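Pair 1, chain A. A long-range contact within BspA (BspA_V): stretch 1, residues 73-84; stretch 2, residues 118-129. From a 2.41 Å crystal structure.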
# COMPACT_ATOMS: atom_id res chain seq x y z
N VAL A 73 -21.57 21.69 15.46
CA VAL A 73 -20.84 21.22 14.31
C VAL A 73 -21.69 20.14 13.68
O VAL A 73 -21.60 18.99 14.06
CB VAL A 73 -19.47 20.69 14.70
CG1 VAL A 73 -18.61 20.42 13.46
CG2 VAL A 73 -18.77 21.66 15.64
N ASP A 74 -22.48 20.54 12.68
CA ASP A 74 -23.53 19.70 12.11
C ASP A 74 -22.97 18.63 11.22
O ASP A 74 -23.24 17.44 11.45
CB ASP A 74 -24.56 20.56 11.39
CG ASP A 74 -25.25 21.54 12.33
OD1 ASP A 74 -25.74 21.08 13.41
OD2 ASP A 74 -25.25 22.77 12.05
N SER A 75 -22.14 19.03 10.26
CA SER A 75 -21.55 18.10 9.34
C SER A 75 -20.33 18.72 8.67
O SER A 75 -20.05 19.88 8.89
CB SER A 75 -22.60 17.77 8.30
OG SER A 75 -22.89 18.96 7.56
N VAL A 76 -19.67 17.96 7.81
CA VAL A 76 -18.59 18.47 7.02
C VAL A 76 -18.69 17.95 5.59
O VAL A 76 -18.92 16.77 5.38
CB VAL A 76 -17.23 18.13 7.62
CG1 VAL A 76 -17.06 16.63 7.86
CG2 VAL A 76 -16.12 18.66 6.72
N THR A 77 -18.54 18.87 4.61
CA THR A 77 -18.71 18.51 3.26
C THR A 77 -17.38 18.57 2.57
O THR A 77 -16.69 19.55 2.71
CB THR A 77 -19.71 19.45 2.57
OG1 THR A 77 -20.98 19.29 3.20
CG2 THR A 77 -19.87 19.07 1.10
N LEU A 78 -17.03 17.53 1.83
CA LEU A 78 -15.91 17.59 0.92
C LEU A 78 -16.38 17.89 -0.52
O LEU A 78 -17.24 17.19 -1.03
CB LEU A 78 -15.11 16.30 0.93
CG LEU A 78 -14.35 15.87 2.21
CD1 LEU A 78 -13.45 16.94 2.83
CD2 LEU A 78 -15.31 15.35 3.25
N TYR A 79 -15.76 18.88 -1.15
CA TYR A 79 -16.09 19.29 -2.50
C TYR A 79 -15.18 18.61 -3.49
O TYR A 79 -15.63 17.73 -4.23
CB TYR A 79 -15.98 20.81 -2.65
CG TYR A 79 -16.94 21.65 -1.81
CD1 TYR A 79 -18.19 21.19 -1.42
CD2 TYR A 79 -16.61 22.97 -1.49
CE1 TYR A 79 -19.03 21.99 -0.66
CE2 TYR A 79 -17.46 23.79 -0.77
CZ TYR A 79 -18.66 23.29 -0.34
OH TYR A 79 -19.46 24.12 0.37
N LYS A 80 -13.91 18.96 -3.51
CA LYS A 80 -13.04 18.48 -4.57
C LYS A 80 -11.68 18.04 -4.07
O LYS A 80 -11.16 18.58 -3.10
CB LYS A 80 -12.84 19.56 -5.63
CG LYS A 80 -14.09 19.83 -6.46
CD LYS A 80 -13.82 20.72 -7.68
CE LYS A 80 -15.12 21.23 -8.33
NZ LYS A 80 -16.13 20.12 -8.57
N TYR A 81 -11.11 17.09 -4.78
CA TYR A 81 -9.71 16.81 -4.71
C TYR A 81 -9.05 17.01 -6.06
O TYR A 81 -9.37 16.30 -7.01
CB TYR A 81 -9.43 15.40 -4.20
CG TYR A 81 -7.94 15.11 -4.08
CD1 TYR A 81 -7.17 15.75 -3.11
CD2 TYR A 81 -7.30 14.24 -4.96
CE1 TYR A 81 -5.80 15.52 -3.01
CE2 TYR A 81 -5.93 14.00 -4.88
CZ TYR A 81 -5.19 14.63 -3.90
OH TYR A 81 -3.84 14.40 -3.81
N GLU A 82 -8.10 17.94 -6.09
CA GLU A 82 -7.35 18.26 -7.25
C GLU A 82 -5.85 18.04 -7.07
O GLU A 82 -5.29 18.26 -5.96
CB GLU A 82 -7.55 19.74 -7.59
CG GLU A 82 -8.97 20.11 -7.97
CD GLU A 82 -9.28 21.59 -7.79
OE1 GLU A 82 -8.36 22.42 -7.98
OE2 GLU A 82 -10.44 21.94 -7.47
N TYR A 83 -5.21 17.64 -8.19
CA TYR A 83 -3.83 17.39 -8.25
C TYR A 83 -3.27 17.98 -9.50
O TYR A 83 -3.72 17.64 -10.58
CB TYR A 83 -3.54 15.89 -8.19
CG TYR A 83 -2.04 15.59 -8.23
CD1 TYR A 83 -1.23 15.73 -7.10
CD2 TYR A 83 -1.42 15.25 -9.41
CE1 TYR A 83 0.13 15.45 -7.16
CE2 TYR A 83 -0.04 15.01 -9.48
CZ TYR A 83 0.72 15.09 -8.37
OH TYR A 83 2.07 14.81 -8.48
N ARG A 84 -2.27 18.82 -9.32
CA ARG A 84 -1.57 19.53 -10.38
C ARG A 84 -0.16 18.96 -10.48
O ARG A 84 0.70 19.23 -9.63
CB ARG A 84 -1.48 21.05 -10.06
N THR A 118 -2.32 15.85 -14.33
CA THR A 118 -3.16 16.75 -13.60
C THR A 118 -4.59 16.25 -13.64
O THR A 118 -5.00 15.68 -14.59
CB THR A 118 -3.00 18.12 -14.18
OG1 THR A 118 -1.66 18.51 -13.89
CG2 THR A 118 -3.99 19.15 -13.54
N PHE A 119 -5.35 16.40 -12.55
CA PHE A 119 -6.78 16.05 -12.59
C PHE A 119 -7.54 16.74 -11.49
O PHE A 119 -6.96 17.32 -10.54
CB PHE A 119 -6.99 14.54 -12.46
CG PHE A 119 -6.49 13.97 -11.15
CD1 PHE A 119 -7.24 14.11 -9.96
CD2 PHE A 119 -5.20 13.42 -11.06
CE1 PHE A 119 -6.75 13.61 -8.75
CE2 PHE A 119 -4.72 12.95 -9.85
CZ PHE A 119 -5.51 13.03 -8.71
N ALA A 120 -8.87 16.61 -11.59
CA ALA A 120 -9.77 17.05 -10.54
C ALA A 120 -10.92 16.07 -10.39
O ALA A 120 -11.58 15.74 -11.35
CB ALA A 120 -10.30 18.43 -10.85
N GLU A 121 -11.15 15.63 -9.17
CA GLU A 121 -12.24 14.74 -8.87
C GLU A 121 -13.20 15.47 -7.97
O GLU A 121 -12.80 16.15 -7.00
CB GLU A 121 -11.74 13.56 -8.05
CG GLU A 121 -10.64 12.75 -8.70
CD GLU A 121 -11.10 12.06 -9.99
OE1 GLU A 121 -12.30 11.78 -10.10
OE2 GLU A 121 -10.26 11.81 -10.89
N THR A 122 -14.47 15.27 -8.24
CA THR A 122 -15.55 15.81 -7.49
C THR A 122 -16.08 14.79 -6.52
O THR A 122 -16.48 13.72 -6.91
CB THR A 122 -16.70 16.25 -8.43
OG1 THR A 122 -16.24 17.35 -9.22
CG2 THR A 122 -17.89 16.72 -7.62
N LEU A 123 -16.16 15.16 -5.26
CA LEU A 123 -16.69 14.28 -4.25
C LEU A 123 -18.11 14.69 -3.90
O LEU A 123 -19.01 13.89 -3.98
CB LEU A 123 -15.82 14.37 -2.98
CG LEU A 123 -14.48 13.63 -2.95
CD1 LEU A 123 -13.47 14.29 -3.81
CD2 LEU A 123 -13.95 13.63 -1.55
N ASN A 124 -18.29 15.95 -3.47
CA ASN A 124 -19.55 16.44 -2.94
C ASN A 124 -20.18 15.53 -1.90
O ASN A 124 -21.34 15.27 -1.95
CB ASN A 124 -20.52 16.78 -4.08
CG ASN A 124 -20.04 17.94 -4.92
OD1 ASN A 124 -19.22 18.76 -4.49
ND2 ASN A 124 -20.54 18.01 -6.14
N LYS A 125 -19.37 15.07 -0.96
CA LYS A 125 -19.82 14.20 0.13
C LYS A 125 -19.90 14.91 1.45
O LYS A 125 -18.93 15.55 1.86
CB LYS A 125 -18.95 12.97 0.20
CG LYS A 125 -19.33 12.00 -0.93
CD LYS A 125 -18.27 10.94 -1.14
CE LYS A 125 -18.83 9.56 -1.49
NZ LYS A 125 -18.92 9.41 -2.95
N THR A 126 -21.09 14.84 2.08
CA THR A 126 -21.38 15.36 3.37
C THR A 126 -21.43 14.24 4.38
O THR A 126 -22.14 13.30 4.18
CB THR A 126 -22.68 16.11 3.34
OG1 THR A 126 -22.54 17.11 2.36
CG2 THR A 126 -22.95 16.77 4.70
N LEU A 127 -20.61 14.34 5.42
CA LEU A 127 -20.51 13.43 6.50
C LEU A 127 -21.10 14.08 7.73
O LEU A 127 -20.63 15.13 8.20
CB LEU A 127 -19.05 13.11 6.76
CG LEU A 127 -18.09 12.89 5.59
CD1 LEU A 127 -16.75 12.37 6.11
CD2 LEU A 127 -18.60 11.95 4.53
N GLN A 128 -22.13 13.45 8.29
CA GLN A 128 -22.83 13.99 9.47
C GLN A 128 -21.98 13.83 10.74
O GLN A 128 -21.30 12.87 10.89
CB GLN A 128 -24.21 13.35 9.62
CG GLN A 128 -25.13 13.60 8.43
CD GLN A 128 -25.70 15.01 8.39
OE1 GLN A 128 -26.11 15.57 9.40
NE2 GLN A 128 -25.75 15.58 7.21
N LEU A 129 -22.00 14.83 11.59
CA LEU A 129 -21.21 14.86 12.78
C LEU A 129 -22.13 15.06 13.94
O LEU A 129 -22.00 14.35 14.88
CB LEU A 129 -20.17 16.04 12.73
CG LEU A 129 -19.15 15.96 11.60
CD1 LEU A 129 -18.35 17.23 11.44
CD2 LEU A 129 -18.22 14.79 11.80
O HOH W 1 -17.93 20.72 -5.98

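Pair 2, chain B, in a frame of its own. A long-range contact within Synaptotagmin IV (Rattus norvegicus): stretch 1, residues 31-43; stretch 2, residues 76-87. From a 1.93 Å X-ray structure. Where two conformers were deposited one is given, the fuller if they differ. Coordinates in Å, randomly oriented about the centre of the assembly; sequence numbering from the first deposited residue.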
# COMPACT_ATOMS: atom_id res chain seq x y z
N THR B 31 -5.02 0.56 17.65
CA THR B 31 -4.24 1.40 16.71
C THR B 31 -5.12 1.64 15.53
O THR B 31 -6.07 0.88 15.28
CB THR B 31 -2.89 0.79 16.21
OG1 THR B 31 -3.10 -0.56 15.85
CG2 THR B 31 -1.76 0.78 17.30
N LEU B 32 -4.84 2.72 14.80
CA LEU B 32 -5.62 3.03 13.63
C LEU B 32 -4.57 3.33 12.59
O LEU B 32 -3.68 4.17 12.83
CB LEU B 32 -6.44 4.31 13.87
CG LEU B 32 -7.23 4.89 12.70
CD1 LEU B 32 -8.45 4.00 12.25
CD2 LEU B 32 -7.70 6.32 13.12
N THR B 33 -4.64 2.67 11.45
CA THR B 33 -3.66 2.96 10.41
C THR B 33 -4.34 3.81 9.35
O THR B 33 -5.49 3.56 8.96
CB THR B 33 -3.03 1.67 9.85
OG1 THR B 33 -3.93 1.05 8.93
CG2 THR B 33 -2.91 0.65 11.01
N VAL B 34 -3.64 4.85 8.91
CA VAL B 34 -4.23 5.81 7.98
C VAL B 34 -3.23 5.94 6.83
O VAL B 34 -2.04 6.24 7.06
CB VAL B 34 -4.40 7.21 8.67
CG1 VAL B 34 -4.87 8.26 7.67
CG2 VAL B 34 -5.40 7.17 9.92
N VAL B 35 -3.71 5.77 5.62
CA VAL B 35 -2.86 5.91 4.44
C VAL B 35 -3.37 7.11 3.66
O VAL B 35 -4.52 7.17 3.22
CB VAL B 35 -2.87 4.66 3.50
CG1 VAL B 35 -1.80 4.82 2.37
CG2 VAL B 35 -2.64 3.37 4.34
N VAL B 36 -2.49 8.06 3.44
CA VAL B 36 -2.81 9.17 2.52
C VAL B 36 -2.29 8.72 1.14
O VAL B 36 -1.05 8.54 0.94
CB VAL B 36 -2.11 10.51 2.93
CG1 VAL B 36 -2.48 11.61 1.92
CG2 VAL B 36 -2.58 10.95 4.37
N LEU B 37 -3.21 8.50 0.20
CA LEU B 37 -2.85 7.83 -1.03
C LEU B 37 -2.53 8.88 -2.10
O LEU B 37 -1.38 8.96 -2.54
CB LEU B 37 -3.95 6.86 -1.48
CG LEU B 37 -3.95 5.64 -0.53
CD1 LEU B 37 -5.33 4.96 -0.37
CD2 LEU B 37 -2.95 4.63 -1.14
N LYS B 38 -3.53 9.67 -2.50
CA LYS B 38 -3.38 10.60 -3.65
C LYS B 38 -4.36 11.74 -3.51
O LYS B 38 -5.38 11.61 -2.85
CB LYS B 38 -3.78 9.94 -4.99
CG LYS B 38 -3.50 8.55 -5.21
CD LYS B 38 -3.94 8.13 -6.63
CE LYS B 38 -3.50 6.68 -6.87
NZ LYS B 38 -3.73 6.17 -8.29
N ALA B 39 -4.05 12.87 -4.12
CA ALA B 39 -5.05 13.92 -4.30
C ALA B 39 -5.18 14.16 -5.81
O ALA B 39 -4.23 13.92 -6.57
CB ALA B 39 -4.58 15.21 -3.60
N ARG B 40 -6.32 14.69 -6.24
CA ARG B 40 -6.49 15.08 -7.63
C ARG B 40 -7.43 16.27 -7.75
O ARG B 40 -8.19 16.58 -6.81
CB ARG B 40 -7.03 13.89 -8.46
CG ARG B 40 -8.48 13.55 -8.19
CD ARG B 40 -8.97 12.25 -8.83
NE ARG B 40 -10.30 11.84 -8.34
CZ ARG B 40 -10.86 10.65 -8.59
NH1 ARG B 40 -10.21 9.74 -9.33
NH2 ARG B 40 -12.07 10.37 -8.12
N HIS B 41 -7.37 16.92 -8.92
CA HIS B 41 -8.16 18.10 -9.27
C HIS B 41 -7.97 19.22 -8.27
O HIS B 41 -8.91 19.93 -7.97
CB HIS B 41 -9.66 17.76 -9.38
CG HIS B 41 -9.97 16.59 -10.27
ND1 HIS B 41 -9.51 16.50 -11.57
CD2 HIS B 41 -10.74 15.50 -10.06
CE1 HIS B 41 -9.95 15.37 -12.11
NE2 HIS B 41 -10.68 14.74 -11.21
N LEU B 42 -6.75 19.37 -7.76
CA LEU B 42 -6.44 20.47 -6.84
C LEU B 42 -6.46 21.80 -7.61
O LEU B 42 -6.00 21.83 -8.74
CB LEU B 42 -5.08 20.25 -6.16
CG LEU B 42 -5.02 19.06 -5.19
CD1 LEU B 42 -3.59 18.92 -4.66
CD2 LEU B 42 -6.06 19.11 -4.05
N PRO B 43 -7.02 22.85 -6.99
CA PRO B 43 -7.19 24.19 -7.58
C PRO B 43 -6.02 24.74 -8.40
O PRO B 43 -4.87 24.58 -7.98
CB PRO B 43 -7.37 25.07 -6.35
CG PRO B 43 -7.97 24.21 -5.34
CD PRO B 43 -7.62 22.78 -5.65
N CYS B 76 4.66 21.30 -7.55
CA CYS B 76 4.02 21.91 -8.73
C CYS B 76 3.09 20.98 -9.54
O CYS B 76 3.39 20.61 -10.70
CB CYS B 76 5.09 22.54 -9.62
SG CYS B 76 4.44 23.55 -10.98
N THR B 77 1.95 20.62 -8.94
CA THR B 77 1.02 19.65 -9.53
C THR B 77 -0.41 19.65 -8.90
O THR B 77 -0.56 19.69 -7.66
CB THR B 77 1.70 18.20 -9.53
OG1 THR B 77 0.78 17.20 -10.01
CG2 THR B 77 2.11 17.74 -8.09
N PRO B 78 -1.46 19.54 -9.75
CA PRO B 78 -2.85 19.47 -9.24
C PRO B 78 -3.26 18.02 -8.87
O PRO B 78 -4.39 17.80 -8.43
CB PRO B 78 -3.68 19.96 -10.45
CG PRO B 78 -2.87 19.47 -11.69
CD PRO B 78 -1.41 19.42 -11.23
N ASN B 79 -2.34 17.07 -9.11
CA ASN B 79 -2.50 15.62 -8.78
C ASN B 79 -1.16 14.98 -8.31
O ASN B 79 -0.12 15.05 -8.99
CB ASN B 79 -3.15 14.80 -9.93
CG ASN B 79 -3.93 15.68 -10.93
OD1 ASN B 79 -5.20 15.71 -10.97
ND2 ASN B 79 -3.16 16.44 -11.73
N ALA B 80 -1.22 14.29 -7.18
CA ALA B 80 -0.04 13.96 -6.40
C ALA B 80 -0.28 12.60 -5.79
O ALA B 80 -1.34 12.40 -5.20
CB ALA B 80 0.12 15.00 -5.28
N VAL B 81 0.66 11.66 -5.97
CA VAL B 81 0.62 10.37 -5.31
C VAL B 81 1.48 10.50 -4.05
O VAL B 81 2.68 10.85 -4.14
CB VAL B 81 1.13 9.26 -6.24
CG1 VAL B 81 1.05 7.90 -5.57
CG2 VAL B 81 0.32 9.24 -7.54
N PHE B 82 0.88 10.31 -2.87
CA PHE B 82 1.64 10.42 -1.62
C PHE B 82 2.04 9.04 -1.11
O PHE B 82 3.19 8.85 -0.73
CB PHE B 82 0.83 11.14 -0.54
CG PHE B 82 0.51 12.55 -0.89
CD1 PHE B 82 1.49 13.54 -0.82
CD2 PHE B 82 -0.77 12.89 -1.33
CE1 PHE B 82 1.19 14.86 -1.16
CE2 PHE B 82 -1.07 14.23 -1.70
CZ PHE B 82 -0.10 15.20 -1.63
N ASN B 83 1.09 8.10 -1.09
CA ASN B 83 1.29 6.73 -0.57
C ASN B 83 2.00 6.71 0.79
O ASN B 83 3.11 6.13 0.91
CB ASN B 83 2.08 5.87 -1.56
CG ASN B 83 1.29 5.55 -2.82
OD1 ASN B 83 0.06 5.67 -2.82
ND2 ASN B 83 1.99 5.15 -3.90
N GLU B 84 1.44 7.40 1.78
CA GLU B 84 2.15 7.48 3.06
C GLU B 84 1.26 6.82 4.08
O GLU B 84 0.17 7.32 4.31
CB GLU B 84 2.46 8.96 3.46
CG GLU B 84 3.61 9.44 2.59
CD GLU B 84 4.58 10.34 3.31
OE1 GLU B 84 4.78 10.13 4.54
OE2 GLU B 84 5.15 11.20 2.62
N LEU B 85 1.75 5.75 4.71
CA LEU B 85 1.00 5.08 5.79
C LEU B 85 1.49 5.60 7.14
O LEU B 85 2.74 5.69 7.40
CB LEU B 85 1.11 3.57 5.68
CG LEU B 85 0.34 2.70 6.72
CD1 LEU B 85 -0.01 1.34 6.00
CD2 LEU B 85 1.15 2.47 8.00
N PHE B 86 0.52 5.91 8.01
CA PHE B 86 0.80 6.30 9.38
C PHE B 86 0.07 5.39 10.33
O PHE B 86 -1.05 4.90 10.03
CB PHE B 86 0.32 7.73 9.66
CG PHE B 86 0.92 8.75 8.69
CD1 PHE B 86 2.26 9.12 8.78
CD2 PHE B 86 0.11 9.35 7.71
CE1 PHE B 86 2.83 10.07 7.89
CE2 PHE B 86 0.68 10.34 6.79
CZ PHE B 86 2.02 10.65 6.90
N VAL B 87 0.68 5.21 11.49
CA VAL B 87 0.07 4.39 12.55
C VAL B 87 -0.25 5.31 13.74
O VAL B 87 0.67 5.96 14.28
CB VAL B 87 1.02 3.22 12.98
CG1 VAL B 87 0.45 2.39 14.16
CG2 VAL B 87 1.26 2.34 11.82

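The two pairs part most sharply beyond Glu82(A) and Arg40(B). In pair 1 the ladder runs on: Tyr83(A) and Phe119(A) bond in both directions, Tyr83(A) N to Phe119(A) O at 2.9 Å and Phe119(A) N to Tyr83(A) O at 2.8 Å. In pair 2 the first strand ends at Arg40(B), and His41(B), with phi/psi of 56/36°, turns the chain. Two other bonds hold this end: His41(B) N donates to the side-chain atom Asn79(B) OD1 at 3.2 Å, and Leu42(B) N donates to Pro78(B) O at 2.9 Å. The superposition registers the divergence, since Tyr83(A) and His41(B) have CA atoms 1.5 Å apart but side-chain centres 7.3 Å apart.

Before that point the backbones agree closely, with an RMSD of 0.6 Å over N, CA and C of 14 central residues. Both pairs are antiparallel, with strand axes at 159° in pair 1 and 173° in pair 2 and a closest approach of 4.4 Å in each. Both also carry a beta bulge that shifts the register by one, between Leu78(A) and Lys80(A) and between Val36(B) and Lys38(B). Its hydrogen-bond signature is the same: one carbonyl receives two successive amides. Tyr79(A) O accepts from Leu123(A) N at 2.8 Å and Asn124(A) N at 3.3 Å; Leu37(B) O accepts from Phe82(B) N at 2.7 Å and Asn83(B) N at 3.0 Å. At the bulge the matched asparagines have positive phi, with phi/psi of 48/46° for Asn124(A) and 47/57° for Asn83(B), and the residues before them, Leu123(A) and Phe82(B), are also off the extended range at -102/-57° and -99/-48°. The asparagine CA atoms fall 0.1 Å apart and their side-chain centres 0.2 Å apart.

Around this common frame the side chains differ. Leu123(A) and Phe82(B), both pointing toward the opposite stretch, fill one position. Leu123(A) CD2 lies 3.8 Å from Leu78(A) CB, and its CD1 lies 4.2 Å from Tyr81(A) CB. In pair 2 the larger ring meets smaller neighbours at the matched positions: Phe82(B) CD2 is 3.9 Å from Val36(B) CG1, and Phe82(B) CE2 is 4.1 Å from Ala39(B) CB. Bulk is thus distributed differently across the same three sites. Four residues further along the second strand, Leu127(A) CD1 approaches Leu78(A) CD2 at 4.4 Å, whereas the matched Phe86(B) presents its ring edge to Val36(B), CE2 to CG2 at 4.1 Å.

The other face changes in chemistry. Thr77(A) OG1 and Thr126(A) OG1 share a hydrogen bond of 2.8 Å; their counterparts make an apolar contact instead, Val35(B) CG2 to Leu85(B) CD1 at 3.7 Å. The side-chain centres of Thr77(A) and Val35(B) nevertheless coincide within 0.4 Å. Both pairs have a lysine at the next matched position on this face, but Lys80(A) NZ donates to Thr122(A) OG1 at 2.8 Å, while Lys38(B), opposite Val81(B), has its NZ hydrogen-bonded elsewhere in the structure. A water extends the polar arrangement in pair 1, accepting from Lys80(A) NZ at 3.2 Å and donating to Asn124(A) OD1 at 2.8 Å.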